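Local atomic coordinates of Xyn30D (Paenibacillus barcinonensis, PDB entry 4QB6), a protein that probably cleaves glucuronoxylan as a family 30 xylanase and carries the carbohydrate-binding module described here, which binds glucuronic acid-bearing xylan fragments with calcium. Residues Gly59-Gly64 against Met156-Val161; Val66-Tyr71 against Leu144-Thr149; Val91-Ala96 against Lys131-Ala136; Gly100-Asp105 against Gly150-Asn155. All coordinates share one frame; numbering follows the deposited sequence. Where two conformers were deposited one is given.

Contact 1. Residues Gly59-Gly64 against Met156-Val161; sequences GYTGSG and MDNITV. With CA (calcium ion), chain D.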
loop_
_atom_site.group_PDB
_atom_site.type_symbol
_atom_site.label_atom_id
_atom_site.label_comp_id
_atom_site.label_asym_id
_atom_site.label_seq_id
_atom_site.Cartn_x
_atom_site.Cartn_y
_atom_site.Cartn_z
ATOM N N GLY A 59 -0.075 11.068 12.865
ATOM C CA GLY A 59 0.432 9.761 13.196
ATOM C C GLY A 59 1.122 9.007 12.089
ATOM O O GLY A 59 1.621 7.917 12.313
ATOM N N TYR A 60 1.125 9.595 10.887
ATOM C CA TYR A 60 1.829 9.035 9.741
ATOM C C TYR A 60 3.333 9.112 9.928
ATOM O O TYR A 60 3.858 9.949 10.671
ATOM C CB TYR A 60 1.410 9.773 8.454
ATOM C CG TYR A 60 1.585 11.274 8.550
ATOM C CD1 TYR A 60 2.829 11.851 8.347
ATOM C CD2 TYR A 60 0.530 12.110 8.890
ATOM C CE1 TYR A 60 3.026 13.223 8.458
ATOM C CE2 TYR A 60 0.717 13.492 9.020
ATOM C CZ TYR A 60 1.960 14.018 8.779
ATOM O OH TYR A 60 2.162 15.395 8.907
ATOM N N THR A 61 4.020 8.301 9.144
ATOM C CA THR A 61 5.476 8.204 9.086
ATOM C C THR A 61 5.873 9.045 7.866
ATOM O O THR A 61 5.087 9.207 6.920
ATOM C CB THR A 61 5.908 6.718 8.904
ATOM O OG1 THR A 61 5.549 5.931 10.047
ATOM C CG2 THR A 61 7.378 6.547 8.704
ATOM N N GLY A 62 7.083 9.593 7.850
ATOM C CA GLY A 62 7.513 10.401 6.732
ATOM C C GLY A 62 6.818 11.726 6.641
ATOM O O GLY A 62 6.430 12.295 7.651
ATOM N N SER A 63 6.602 12.214 5.439
ATOM C CA SER A 63 6.032 13.528 5.241
ATOM C C SER A 63 4.521 13.566 5.096
ATOM O O SER A 63 3.931 14.634 5.006
ATOM C CB SER A 63 6.673 14.195 4.029
ATOM O OG SER A 63 6.446 13.424 2.871
ATOM N N GLY A 64 3.867 12.398 5.061
ATOM C CA GLY A 64 2.427 12.362 4.952
ATOM C C GLY A 64 1.923 10.963 4.702
ATOM O O GLY A 64 2.542 10.004 5.102
ATOM N N MET A 156 -3.153 5.550 3.097
ATOM C CA MET A 156 -2.006 4.654 3.066
ATOM C C MET A 156 -0.758 5.380 3.480
ATOM O O MET A 156 -0.367 6.376 2.852
ATOM C CB MET A 156 -1.825 4.080 1.658
ATOM C CG MET A 156 -0.770 2.993 1.562
ATOM S SD MET A 156 -1.069 1.554 2.581
ATOM C CE MET A 156 -2.531 0.898 1.933
ATOM N N ASP A 157 -0.111 4.911 4.539
ATOM C CA ASP A 157 1.072 5.597 5.078
ATOM C C ASP A 157 2.366 5.117 4.468
ATOM O O ASP A 157 3.193 5.934 4.051
ATOM C CB ASP A 157 1.108 5.433 6.599
ATOM C CG ASP A 157 2.185 6.246 7.255
ATOM O OD1 ASP A 157 2.684 7.223 6.674
ATOM O OD2 ASP A 157 2.511 5.869 8.395
ATOM N N ASN A 158 2.559 3.820 4.443
ATOM C CA ASN A 158 3.838 3.224 4.022
ATOM C C ASN A 158 3.637 1.745 3.833
ATOM O O ASN A 158 2.573 1.204 4.213
ATOM C CB ASN A 158 4.989 3.550 5.031
ATOM C CG ASN A 158 4.858 2.856 6.361
ATOM O OD1 ASN A 158 5.098 3.463 7.433
ATOM N ND2 ASN A 158 4.578 1.636 6.333
ATOM N N ILE A 159 4.619 1.095 3.233
ATOM C CA ILE A 159 4.744 -0.354 3.264
ATOM C C ILE A 159 6.098 -0.742 3.801
ATOM O O ILE A 159 7.089 0.023 3.699
ATOM C CB ILE A 159 4.558 -1.018 1.895
ATOM C CG1 ILE A 159 5.559 -0.475 0.868
ATOM C CG2 ILE A 159 3.128 -0.855 1.463
ATOM C CD1 ILE A 159 5.542 -1.193 -0.452
ATOM N N THR A 160 6.160 -1.902 4.424
ATOM C CA THR A 160 7.448 -2.507 4.829
ATOM C C THR A 160 7.539 -3.834 4.154
ATOM O O THR A 160 6.586 -4.631 4.209
ATOM C CB THR A 160 7.561 -2.634 6.334
ATOM O OG1 THR A 160 7.400 -1.347 6.931
ATOM C CG2 THR A 160 8.908 -3.218 6.751
ATOM N N VAL A 161 8.661 -4.130 3.527
ATOM C CA VAL A 161 8.868 -5.376 2.781
ATOM C C VAL A 161 9.971 -6.137 3.481
ATOM O O VAL A 161 11.059 -5.587 3.727
ATOM C CB VAL A 161 9.286 -5.074 1.333
ATOM C CG1 VAL A 161 9.484 -6.355 0.548
ATOM C CG2 VAL A 161 8.240 -4.178 0.670
HETATM CA CA CA D . 4.021 8.148 5.105
#
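Asp157 OD1 is gripped twice: it binds a calcium ion at 2.3 Å and accepts the backbone N-H of Thr61, with 3.0 Å from OD1 to Thr61 N. The same N-H is shared with Asp157 OD2. Both oxygens offer their syn lone pairs, so the hydrogen points into the mouth of the carboxylate, at 152° to OD1 and 144° to OD2. The carboxylate is set there by its first torsion: CG lies anti to the backbone N (chi1 -173°), which lets Asp157 O bind the same calcium at 2.6 Å. Thr61 O and Gly64 O each reach the metal at 2.4 Å. Thr61 and Gly64 are the first and last residues of a type II' beta turn, and Gly62, with its positive phi, suits its second position. Gly64 CA lies over one face of the Tyr60 ring, 3.4 Å above its plane and toward the rim. Glu41 and Glu43 complete the calcium site, and Arg94 forms a salt bridge with Asp157 OD2. The loop 59-64 is thus tied to strand 155-163, at a classic beta bulge where Asp157 and Asn158 both face Arg94 of strand 87-96; strand 38-41 flanks the other side.

Contact 2. Residues Val66-Tyr71 against Leu144-Thr149; sequences VNFNAY and LRIVTT. With CA (calcium ion), chain C; GCU (alpha-D-glucopyranuronic acid), chain B.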
loop_
_atom_site.group_PDB
_atom_site.type_symbol
_atom_site.label_atom_id
_atom_site.label_comp_id
_atom_site.label_asym_id
_atom_site.label_seq_id
_atom_site.Cartn_x
_atom_site.Cartn_y
_atom_site.Cartn_z
ATOM N N VAL A 66 -1.048 8.835 1.727
ATOM C CA VAL A 66 -1.790 8.983 0.458
ATOM C C VAL A 66 -3.267 8.730 0.698
ATOM O O VAL A 66 -3.644 7.729 1.336
ATOM C CB VAL A 66 -1.235 8.049 -0.608
ATOM C CG1 VAL A 66 -2.122 8.076 -1.846
ATOM C CG2 VAL A 66 0.188 8.443 -0.943
ATOM N N ASN A 67 -4.095 9.613 0.159
ATOM C CA ASN A 67 -5.513 9.487 0.170
ATOM C C ASN A 67 -5.972 9.103 -1.229
ATOM O O ASN A 67 -5.749 9.860 -2.187
ATOM C CB ASN A 67 -6.093 10.842 0.601
ATOM C CG ASN A 67 -7.578 10.840 0.642
ATOM O OD1 ASN A 67 -8.204 9.881 0.248
ATOM N ND2 ASN A 67 -8.174 11.933 1.096
ATOM N N PHE A 68 -6.537 7.909 -1.404
ATOM C CA PHE A 68 -7.154 7.532 -2.691
ATOM C C PHE A 68 -8.397 8.359 -2.892
ATOM O O PHE A 68 -9.208 8.449 -2.008
ATOM C CB PHE A 68 -7.557 6.049 -2.695
ATOM C CG PHE A 68 -6.427 5.049 -2.539
ATOM C CD1 PHE A 68 -5.779 4.517 -3.656
ATOM C CD2 PHE A 68 -6.073 4.566 -1.274
ATOM C CE1 PHE A 68 -4.835 3.538 -3.502
ATOM C CE2 PHE A 68 -5.102 3.588 -1.155
ATOM C CZ PHE A 68 -4.474 3.092 -2.259
ATOM N N ASN A 69 -8.585 8.929 -4.073
ATOM C CA ASN A 69 -9.800 9.728 -4.275
ATOM C C ASN A 69 -10.927 9.073 -5.006
ATOM O O ASN A 69 -12.096 9.425 -4.771
ATOM C CB ASN A 69 -9.466 11.028 -4.963
ATOM C CG ASN A 69 -8.612 11.915 -4.100
ATOM O OD1 ASN A 69 -7.546 12.314 -4.511
ATOM N ND2 ASN A 69 -9.044 12.139 -2.860
ATOM N N ALA A 70 -10.638 8.121 -5.859
ATOM C CA ALA A 70 -11.669 7.495 -6.699
ATOM C C ALA A 70 -12.047 6.135 -6.171
ATOM O O ALA A 70 -11.185 5.338 -5.729
ATOM C CB ALA A 70 -11.209 7.375 -8.132
ATOM N N TYR A 71 -13.321 5.802 -6.270
ATOM C CA TYR A 71 -13.793 4.526 -5.806
ATOM C C TYR A 71 -13.195 3.378 -6.598
ATOM O O TYR A 71 -12.983 2.289 -6.016
ATOM C CB TYR A 71 -15.332 4.436 -5.774
ATOM C CG TYR A 71 -15.878 4.945 -4.470
ATOM C CD1 TYR A 71 -15.887 6.296 -4.163
ATOM C CD2 TYR A 71 -16.383 4.061 -3.528
ATOM C CE1 TYR A 71 -16.380 6.737 -2.939
ATOM C CE2 TYR A 71 -16.846 4.505 -2.311
ATOM C CZ TYR A 71 -16.843 5.830 -2.036
ATOM O OH TYR A 71 -17.331 6.256 -0.811
ATOM N N LEU A 144 5.395 -2.484 -7.369
ATOM C CA LEU A 144 4.183 -2.983 -6.710
ATOM C C LEU A 144 3.166 -1.876 -6.780
ATOM O O LEU A 144 3.450 -0.742 -6.366
ATOM C CB LEU A 144 4.492 -3.348 -5.262
ATOM C CG LEU A 144 3.417 -4.041 -4.441
ATOM C CD1 LEU A 144 4.017 -4.930 -3.359
ATOM C CD2 LEU A 144 2.488 -3.018 -3.812
ATOM N N ARG A 145 1.979 -2.201 -7.303
ATOM C CA ARG A 145 0.917 -1.226 -7.427
ATOM C C ARG A 145 -0.324 -1.746 -6.702
ATOM O O ARG A 145 -0.623 -2.953 -6.672
ATOM C CB ARG A 145 0.607 -0.917 -8.902
ATOM C CG ARG A 145 -0.394 0.214 -9.060
ATOM C CD ARG A 145 -0.451 0.712 -10.472
ATOM N NE ARG A 145 -0.837 -0.427 -11.257
ATOM C CZ ARG A 145 -1.914 -0.545 -12.021
ATOM N NH1 ARG A 145 -2.778 0.449 -12.155
ATOM N NH2 ARG A 145 -2.095 -1.682 -12.672
ATOM N N ILE A 146 -1.017 -0.825 -6.059
ATOM C CA ILE A 146 -2.300 -1.117 -5.406
ATOM C C ILE A 146 -3.365 -0.180 -5.960
ATOM O O ILE A 146 -3.100 1.007 -6.143
ATOM C CB ILE A 146 -2.147 -1.049 -3.894
ATOM C CG1 ILE A 146 -1.854 0.360 -3.356
ATOM C CG2 ILE A 146 -1.070 -2.015 -3.453
ATOM C CD1 ILE A 146 -1.674 0.403 -1.857
ATOM N N VAL A 147 -4.536 -0.739 -6.240
ATOM C CA VAL A 147 -5.532 -0.063 -7.066
ATOM C C VAL A 147 -6.903 -0.253 -6.462
ATOM O O VAL A 147 -7.293 -1.367 -6.119
ATOM C CB VAL A 147 -5.518 -0.615 -8.498
ATOM C CG1 VAL A 147 -6.358 0.269 -9.407
ATOM C CG2 VAL A 147 -4.107 -0.701 -9.074
ATOM N N THR A 148 -7.699 0.819 -6.406
ATOM C CA THR A 148 -9.083 0.708 -5.958
ATOM C C THR A 148 -9.944 0.056 -7.053
ATOM O O THR A 148 -9.605 0.114 -8.230
ATOM C CB THR A 148 -9.647 2.065 -5.493
ATOM O OG1 THR A 148 -9.760 2.937 -6.615
ATOM C CG2 THR A 148 -8.814 2.679 -4.434
ATOM N N THR A 149 -11.011 -0.608 -6.612
ATOM C CA THR A 149 -11.791 -1.511 -7.464
ATOM C C THR A 149 -13.280 -1.340 -7.272
ATOM O O THR A 149 -14.059 -2.168 -7.751
ATOM C CB THR A 149 -11.437 -2.984 -7.157
ATOM O OG1 THR A 149 -11.809 -3.272 -5.829
ATOM C CG2 THR A 149 -9.935 -3.285 -7.350
HETATM CA CA CA C . -10.142 8.539 0.189
HETATM C C1 GCU B . -12.560 11.630 4.652
HETATM C C2 GCU B . -11.136 11.721 5.134
HETATM C C3 GCU B . -10.154 11.238 4.090
HETATM C C4 GCU B . -10.593 9.801 3.582
HETATM C C5 GCU B . -12.015 9.895 3.063
HETATM C C6 GCU B . -12.533 8.611 2.561
HETATM O O2 GCU B . -10.855 13.065 5.603
HETATM O O3 GCU B . -8.808 11.148 4.546
HETATM O O4 GCU B . -9.746 9.443 2.469
HETATM O O5 GCU B . -12.792 10.308 4.168
HETATM O O6A GCU B . -11.905 8.023 1.668
HETATM O O6B GCU B . -13.567 8.146 3.023
HETATM O O HOH W 1 -8.386 7.020 0.997
HETATM O O HOH W 2 -11.091 10.694 -0.321
#
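The backbones of Phe68-Tyr71 and Ile146-Thr149 run in similar directions, 24° apart, and come nearest at Tyr71 and Thr148, whose CA atoms are 6.1 Å apart. Thr148 and Phe68 carry much of the contact, Thr148 with two branches. Its hydroxyl OG1 donates to Ala70 O at 2.9 Å, approaching from above the carbonyl plane, 40° out of it; OG1 is also hydrogen-bonded to Ser74 N. With OG1 between the backbone N and the carbonyl carbon (chi1 67°), the methyl CG2 is turned to Phe68 and meets its CD1 obliquely at 3.6 Å. Further along the ring, Phe68 CZ has Ile146 CD1 at its edge, 3.9 Å away, the two side chains crossing at about a right angle. A valine in place of Thr148 could still pack on Phe68 but would probably leave both Ala70 O and Ser74 N without their hydroxyl partner and let the 69-71 loop shift. Phe68 O is turned to the calcium, which it binds at 2.4 Å, as does Asn67 OD1. The metal also takes glucuronic acid O4 and O6A. Such calcium-mediated uronate binding, at the end of a beta-sandwich, is characteristic of several CBM35 modules.

Contact 3. Residues Val91-Ala96 against Lys131-Ala136; sequences VKFRYA and KTIQVA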
loop_
_atom_site.group_PDB
_atom_site.type_symbol
_atom_site.label_atom_id
_atom_site.label_comp_id
_atom_site.label_asym_id
_atom_site.label_seq_id
_atom_site.Cartn_x
_atom_site.Cartn_y
_atom_site.Cartn_z
ATOM N N VAL A 91 4.692 -8.170 2.891
ATOM C CA VAL A 91 4.473 -6.764 2.611
ATOM C C VAL A 91 3.469 -6.260 3.622
ATOM O O VAL A 91 2.315 -6.722 3.634
ATOM C CB VAL A 91 4.000 -6.513 1.166
ATOM C CG1 VAL A 91 3.758 -5.041 0.942
ATOM C CG2 VAL A 91 5.018 -7.063 0.167
ATOM N N LYS A 92 3.904 -5.377 4.489
ATOM C CA LYS A 92 3.111 -4.872 5.594
ATOM C C LYS A 92 2.712 -3.449 5.328
ATOM O O LYS A 92 3.557 -2.556 5.265
ATOM C CB LYS A 92 3.895 -5.008 6.896
ATOM C CG LYS A 92 3.147 -4.477 8.118
ATOM C CD LYS A 92 3.896 -4.763 9.413
ATOM C CE LYS A 92 5.232 -4.085 9.487
ATOM N NZ LYS A 92 5.909 -4.456 10.769
ATOM N N PHE A 93 1.426 -3.214 5.135
ATOM C CA PHE A 93 0.858 -1.904 4.886
ATOM C C PHE A 93 0.512 -1.244 6.192
ATOM O O PHE A 93 -0.129 -1.890 7.035
ATOM C CB PHE A 93 -0.454 -2.036 4.087
ATOM C CG PHE A 93 -0.298 -2.683 2.743
ATOM C CD1 PHE A 93 -0.386 -4.058 2.599
ATOM C CD2 PHE A 93 -0.048 -1.923 1.612
ATOM C CE1 PHE A 93 -0.253 -4.633 1.361
ATOM C CE2 PHE A 93 0.110 -2.525 0.383
ATOM C CZ PHE A 93 0.012 -3.883 0.268
ATOM N N ARG A 94 0.891 -0.000 6.395
ATOM C CA ARG A 94 0.435 0.809 7.532
ATOM C C ARG A 94 -0.587 1.767 6.970
ATOM O O ARG A 94 -0.284 2.539 6.040
ATOM C CB ARG A 94 1.578 1.545 8.207
ATOM C CG ARG A 94 1.146 2.268 9.490
ATOM C CD ARG A 94 2.353 2.736 10.281
ATOM N NE ARG A 94 2.011 3.254 11.624
ATOM C CZ ARG A 94 1.848 4.521 11.915
ATOM N NH1 ARG A 94 1.906 5.443 10.988
ATOM N NH2 ARG A 94 1.583 4.902 13.167
ATOM N N TYR A 95 -1.807 1.727 7.505
ATOM C CA TYR A 95 -2.956 2.408 6.900
ATOM C C TYR A 95 -3.976 2.799 7.927
ATOM O O TYR A 95 -3.975 2.254 9.037
ATOM C CB TYR A 95 -3.616 1.492 5.833
ATOM C CG TYR A 95 -4.421 0.357 6.422
ATOM C CD1 TYR A 95 -3.825 -0.831 6.837
ATOM C CD2 TYR A 95 -5.793 0.472 6.590
ATOM C CE1 TYR A 95 -4.573 -1.845 7.399
ATOM C CE2 TYR A 95 -6.538 -0.543 7.141
ATOM C CZ TYR A 95 -5.923 -1.682 7.561
ATOM O OH TYR A 95 -6.666 -2.730 8.114
ATOM N N ALA A 96 -4.882 3.694 7.558
ATOM C CA ALA A 96 -5.985 4.077 8.433
ATOM C C ALA A 96 -7.259 3.965 7.659
ATOM O O ALA A 96 -7.313 4.254 6.458
ATOM C CB ALA A 96 -5.773 5.485 8.962
ATOM N N LYS A 131 -1.564 -4.369 7.983
ATOM C CA LYS A 131 -2.027 -5.568 7.305
ATOM C C LYS A 131 -0.878 -6.124 6.550
ATOM O O LYS A 131 -0.183 -5.379 5.819
ATOM C CB LYS A 131 -3.132 -5.230 6.343
ATOM C CG LYS A 131 -3.530 -6.389 5.455
ATOM C CD LYS A 131 -4.576 -5.950 4.455
ATOM C CE LYS A 131 -4.670 -6.918 3.309
ATOM N NZ LYS A 131 -5.310 -8.167 3.741
ATOM N N THR A 132 -0.638 -7.422 6.661
ATOM C CA THR A 132 0.483 -8.069 5.967
ATOM C C THR A 132 -0.017 -9.049 4.962
ATOM O O THR A 132 -0.922 -9.853 5.271
ATOM C CB THR A 132 1.402 -8.781 6.973
ATOM O OG1 THR A 132 1.931 -7.817 7.875
ATOM C CG2 THR A 132 2.581 -9.446 6.294
ATOM N N ILE A 133 0.506 -8.972 3.747
ATOM C CA ILE A 133 0.247 -9.965 2.719
ATOM C C ILE A 133 1.558 -10.696 2.431
ATOM O O ILE A 133 2.657 -10.178 2.693
ATOM C CB ILE A 133 -0.298 -9.339 1.436
ATOM C CG1 ILE A 133 0.701 -8.382 0.815
ATOM C CG2 ILE A 133 -1.613 -8.604 1.683
ATOM C CD1 ILE A 133 0.297 -7.769 -0.514
ATOM N N GLN A 134 1.474 -11.926 1.940
ATOM C CA GLN A 134 2.641 -12.663 1.479
ATOM C C GLN A 134 2.560 -12.836 -0.022
ATOM O O GLN A 134 1.664 -13.508 -0.486
ATOM C CB GLN A 134 2.687 -14.026 2.160
ATOM C CG GLN A 134 2.572 -13.949 3.666
ATOM C CD GLN A 134 2.324 -15.309 4.299
ATOM O OE1 GLN A 134 1.342 -15.494 5.011
ATOM N NE2 GLN A 134 3.197 -16.255 4.029
ATOM N N VAL A 135 3.496 -12.245 -0.775
ATOM C CA VAL A 135 3.510 -12.231 -2.231
ATOM C C VAL A 135 4.905 -12.589 -2.736
ATOM O O VAL A 135 5.905 -12.267 -2.081
ATOM C CB VAL A 135 3.061 -10.874 -2.816
ATOM C CG1 VAL A 135 1.576 -10.632 -2.581
ATOM C CG2 VAL A 135 3.904 -9.722 -2.280
ATOM N N ALA A 136 4.968 -13.147 -3.932
ATOM C CA ALA A 136 6.238 -13.477 -4.560
ATOM C C ALA A 136 6.831 -12.233 -5.167
ATOM O O ALA A 136 6.147 -11.458 -5.820
ATOM C CB ALA A 136 6.014 -14.512 -5.644
#
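Phe93 leaves its strand beside the backbone of Lys131 and ends against Ile133. Its CB lies 3.8 Å from Lys131 O, and CG stands anti to the carbonyl carbon (chi1 -61°), which swings the ring along the neighbouring strand. CD1 comes to 3.5 Å from the same Lys131 O, near the ring plane; CE1 then meets Ile133 CD1 at 3.7 Å, and CZ at the tip has that methyl 4.0 Å away. The isoleucine therefore touches the ring at its edge, while Phe119 packs on Phe93 edge-to-face. An alanine here would probably open a gap beside Ile133 CD1 and leave Phe119 without that aromatic partner. The strands are antiparallel neighbours in one of the two sheets of the beta-sandwich, 128-137 being one of its two edge strands. Val91 with Ile133 and Phe93 with Lys131 are hydrogen-bonded pairs, closed by Val91 N to Ile133 O at 2.9 Å and Phe93 N to Lys131 O at 2.8 Å, with their return bonds. Lys92 and Thr132 form the non-hydrogen-bonded pair between them. Side chains alternate: Lys92 and Thr132, more exposed, share one face, where Lys92 CG brushes Thr132 OG1, whereas Val91 faces the sandwich interior and packs its CG2 on Val135 CG2 at 3.8 Å. Lys131 lays CB against Tyr95 CE1, while its amine turns away to a salt bridge with Glu117.

Contact 4. Residues Gly100-Asp105 against Gly150-Asn155; sequences GTRNLD and GTEGPN. With CA (calcium ion), chain C; GCU (alpha-D-glucopyranuronic acid), chain B.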
loop_
_atom_site.group_PDB
_atom_site.type_symbol
_atom_site.label_atom_id
_atom_site.label_comp_id
_atom_site.label_asym_id
_atom_site.label_seq_id
_atom_site.Cartn_x
_atom_site.Cartn_y
_atom_site.Cartn_z
ATOM N N GLY A 100 -15.709 0.330 7.849
ATOM C CA GLY A 100 -15.931 -0.511 6.675
ATOM C C GLY A 100 -14.683 -1.194 6.184
ATOM O O GLY A 100 -13.580 -0.928 6.694
ATOM N N THR A 101 -14.851 -2.032 5.181
ATOM C CA THR A 101 -13.775 -2.744 4.521
ATOM C C THR A 101 -13.649 -2.197 3.130
ATOM O O THR A 101 -14.642 -2.008 2.447
ATOM C CB THR A 101 -14.042 -4.245 4.477
ATOM O OG1 THR A 101 -14.047 -4.714 5.837
ATOM C CG2 THR A 101 -12.991 -4.998 3.692
ATOM N N ARG A 102 -12.417 -1.950 2.682
ATOM C CA ARG A 102 -12.149 -1.472 1.331
ATOM C C ARG A 102 -11.183 -2.413 0.679
ATOM O O ARG A 102 -10.213 -2.850 1.321
ATOM C CB ARG A 102 -11.644 -0.041 1.340
ATOM C CG ARG A 102 -12.633 0.931 1.968
ATOM C CD ARG A 102 -12.212 2.379 1.884
ATOM N NE ARG A 102 -13.235 3.250 2.435
ATOM C CZ ARG A 102 -13.182 4.573 2.408
ATOM N NH1 ARG A 102 -12.174 5.196 1.868
ATOM N NH2 ARG A 102 -14.170 5.305 2.909
ATOM N N ASN A 103 -11.429 -2.739 -0.580
ATOM C CA ASN A 103 -10.658 -3.765 -1.286
ATOM C C ASN A 103 -9.728 -3.157 -2.295
ATOM O O ASN A 103 -10.055 -2.156 -2.928
ATOM C CB ASN A 103 -11.602 -4.758 -1.959
ATOM C CG ASN A 103 -12.738 -5.171 -1.055
ATOM O OD1 ASN A 103 -13.907 -4.974 -1.404
ATOM N ND2 ASN A 103 -12.431 -5.708 0.118
ATOM N N LEU A 104 -8.549 -3.742 -2.430
ATOM C CA LEU A 104 -7.578 -3.273 -3.430
ATOM C C LEU A 104 -7.073 -4.410 -4.281
ATOM O O LEU A 104 -6.765 -5.494 -3.744
ATOM C CB LEU A 104 -6.361 -2.578 -2.798
ATOM C CG LEU A 104 -6.607 -1.416 -1.850
ATOM C CD1 LEU A 104 -5.312 -0.880 -1.282
ATOM C CD2 LEU A 104 -7.320 -0.275 -2.559
ATOM N N ASP A 105 -6.911 -4.193 -5.573
ATOM C CA ASP A 105 -6.138 -5.115 -6.413
ATOM C C ASP A 105 -4.670 -4.817 -6.181
ATOM O O ASP A 105 -4.273 -3.667 -6.031
ATOM C CB ASP A 105 -6.479 -4.913 -7.895
ATOM C CG ASP A 105 -7.761 -5.569 -8.345
ATOM O OD1 ASP A 105 -8.351 -6.390 -7.639
ATOM O OD2 ASP A 105 -8.135 -5.251 -9.508
ATOM N N GLY A 150 -13.710 -0.325 -6.545
ATOM C CA GLY A 150 -15.133 -0.063 -6.344
ATOM C C GLY A 150 -15.506 0.353 -4.955
ATOM O O GLY A 150 -16.609 0.857 -4.742
ATOM N N THR A 151 -14.608 0.202 -3.979
ATOM C CA THR A 151 -14.867 0.576 -2.604
ATOM C C THR A 151 -13.904 1.666 -2.095
ATOM O O THR A 151 -13.848 1.939 -0.906
ATOM C CB THR A 151 -14.869 -0.649 -1.661
ATOM O OG1 THR A 151 -13.724 -1.477 -1.915
ATOM C CG2 THR A 151 -16.139 -1.472 -1.873
ATOM N N GLU A 152 -13.218 2.343 -3.003
ATOM C CA GLU A 152 -12.242 3.381 -2.626
ATOM C C GLU A 152 -11.107 2.690 -1.844
ATOM O O GLU A 152 -10.879 1.484 -2.010
ATOM C CB GLU A 152 -12.930 4.567 -1.915
ATOM C CG GLU A 152 -12.504 5.942 -2.407
ATOM C CD GLU A 152 -11.732 6.782 -1.413
ATOM O OE1 GLU A 152 -10.827 6.255 -0.726
ATOM O OE2 GLU A 152 -11.981 8.005 -1.312
ATOM N N GLY A 153 -10.346 3.437 -1.066
ATOM C CA GLY A 153 -9.198 2.816 -0.399
ATOM C C GLY A 153 -8.961 3.348 0.973
ATOM O O GLY A 153 -9.418 4.420 1.328
ATOM N N PRO A 154 -8.163 2.637 1.769
ATOM C CA PRO A 154 -7.704 3.182 3.032
ATOM C C PRO A 154 -6.722 4.320 2.803
ATOM O O PRO A 154 -6.094 4.379 1.754
ATOM C CB PRO A 154 -7.006 1.993 3.662
ATOM C CG PRO A 154 -6.441 1.255 2.509
ATOM C CD PRO A 154 -7.466 1.401 1.409
ATOM N N ASN A 155 -6.551 5.206 3.767
ATOM C CA ASN A 155 -5.469 6.150 3.682
ATOM C C ASN A 155 -4.164 5.381 3.933
ATOM O O ASN A 155 -4.079 4.601 4.895
ATOM C CB ASN A 155 -5.612 7.274 4.678
ATOM C CG ASN A 155 -6.715 8.240 4.337
ATOM O OD1 ASN A 155 -7.237 8.267 3.225
ATOM N ND2 ASN A 155 -7.034 9.098 5.293
HETATM CA CA CA C . -10.142 8.539 0.189
HETATM C C1 GCU B . -12.560 11.630 4.652
HETATM C C2 GCU B . -11.136 11.721 5.134
HETATM C C3 GCU B . -10.154 11.238 4.090
HETATM C C4 GCU B . -10.593 9.801 3.582
HETATM C C5 GCU B . -12.015 9.895 3.063
HETATM C C6 GCU B . -12.533 8.611 2.561
HETATM O O2 GCU B . -10.855 13.065 5.603
HETATM O O3 GCU B . -8.808 11.148 4.546
HETATM O O4 GCU B . -9.746 9.443 2.469
HETATM O O5 GCU B . -12.792 10.308 4.168
HETATM O O6A GCU B . -11.905 8.023 1.668
HETATM O O6B GCU B . -13.567 8.146 3.023
HETATM O O HOH W 3 -11.711 -0.357 -3.883
HETATM O O HOH W 4 -13.983 -3.102 -4.082
HETATM O O HOH W 1 -8.386 7.020 0.997
HETATM O O HOH W 2 -11.091 10.694 -0.321
#
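Arg102 NH1 donates in two directions, to Gly153 O at 2.9 Å and to the carboxylate oxygen O6A of the bound glucuronic acid at 2.8 Å. Its NH2 reaches the other carboxylate oxygen, O6B, at 2.9 Å, so guanidinium and carboxylate meet through paired bonds, the NH1 to O6A bond nearly straight at 172°. Glu152 lies on the metal side: both its carboxylate oxygens bind the calcium, OE2 at 2.4 Å, and the sugar's O6A and O4 bind it too. The second shell holds these groups in place. Arg102 is extended from CG to NE, and its CG and CD slide past Thr151 O. Gly153 N donates to the anti lone pair of Glu152 OE1 at 177°, which, with the two calcium bonds, helps to fix the carboxylate's rotation, and Gly153 O also accepts from a calcium-bound water. Glycine suits this position because a CB would crowd Pro154 CD and press on Leu104 CD2. Farther out, Asn103 N donates to Thr151 OG1 at 2.9 Å, and a water bridges Asn103 O with the backbone of Thr151 and Glu152. Leu104 CD1 touches Pro154 CD at 4.1 Å. With Arg102 and the calcium both on O6A, the uronate's negative charge is probably what the site reads, and a neutral sugar would probably give these positive groups much less to hold.

How the contacts relate
All four contacts lie in one carbohydrate-binding module, built as a beta-sandwich of two antiparallel sheets. Contacts 2 and 4 are closest, with centres about 8 Å apart; strands 140-149 and 102-108 are neighbours in the five-stranded sheet, and both contacts share the glucuronic acid, its calcium and two waters. Contacts 1 and 3 reach the four-stranded sheet through strands 155-163 and 87-96, their centres about 12 Å apart. Contact 3 is nested along the chain within the loops closed by contacts 1 and 2, while contacts 2 and 4 interleave. Ile146 packing on Phe93 joins the two sheets. The second calcium, at contact 1, thus lies apart from the sugar-binding one, consistent with a structural role.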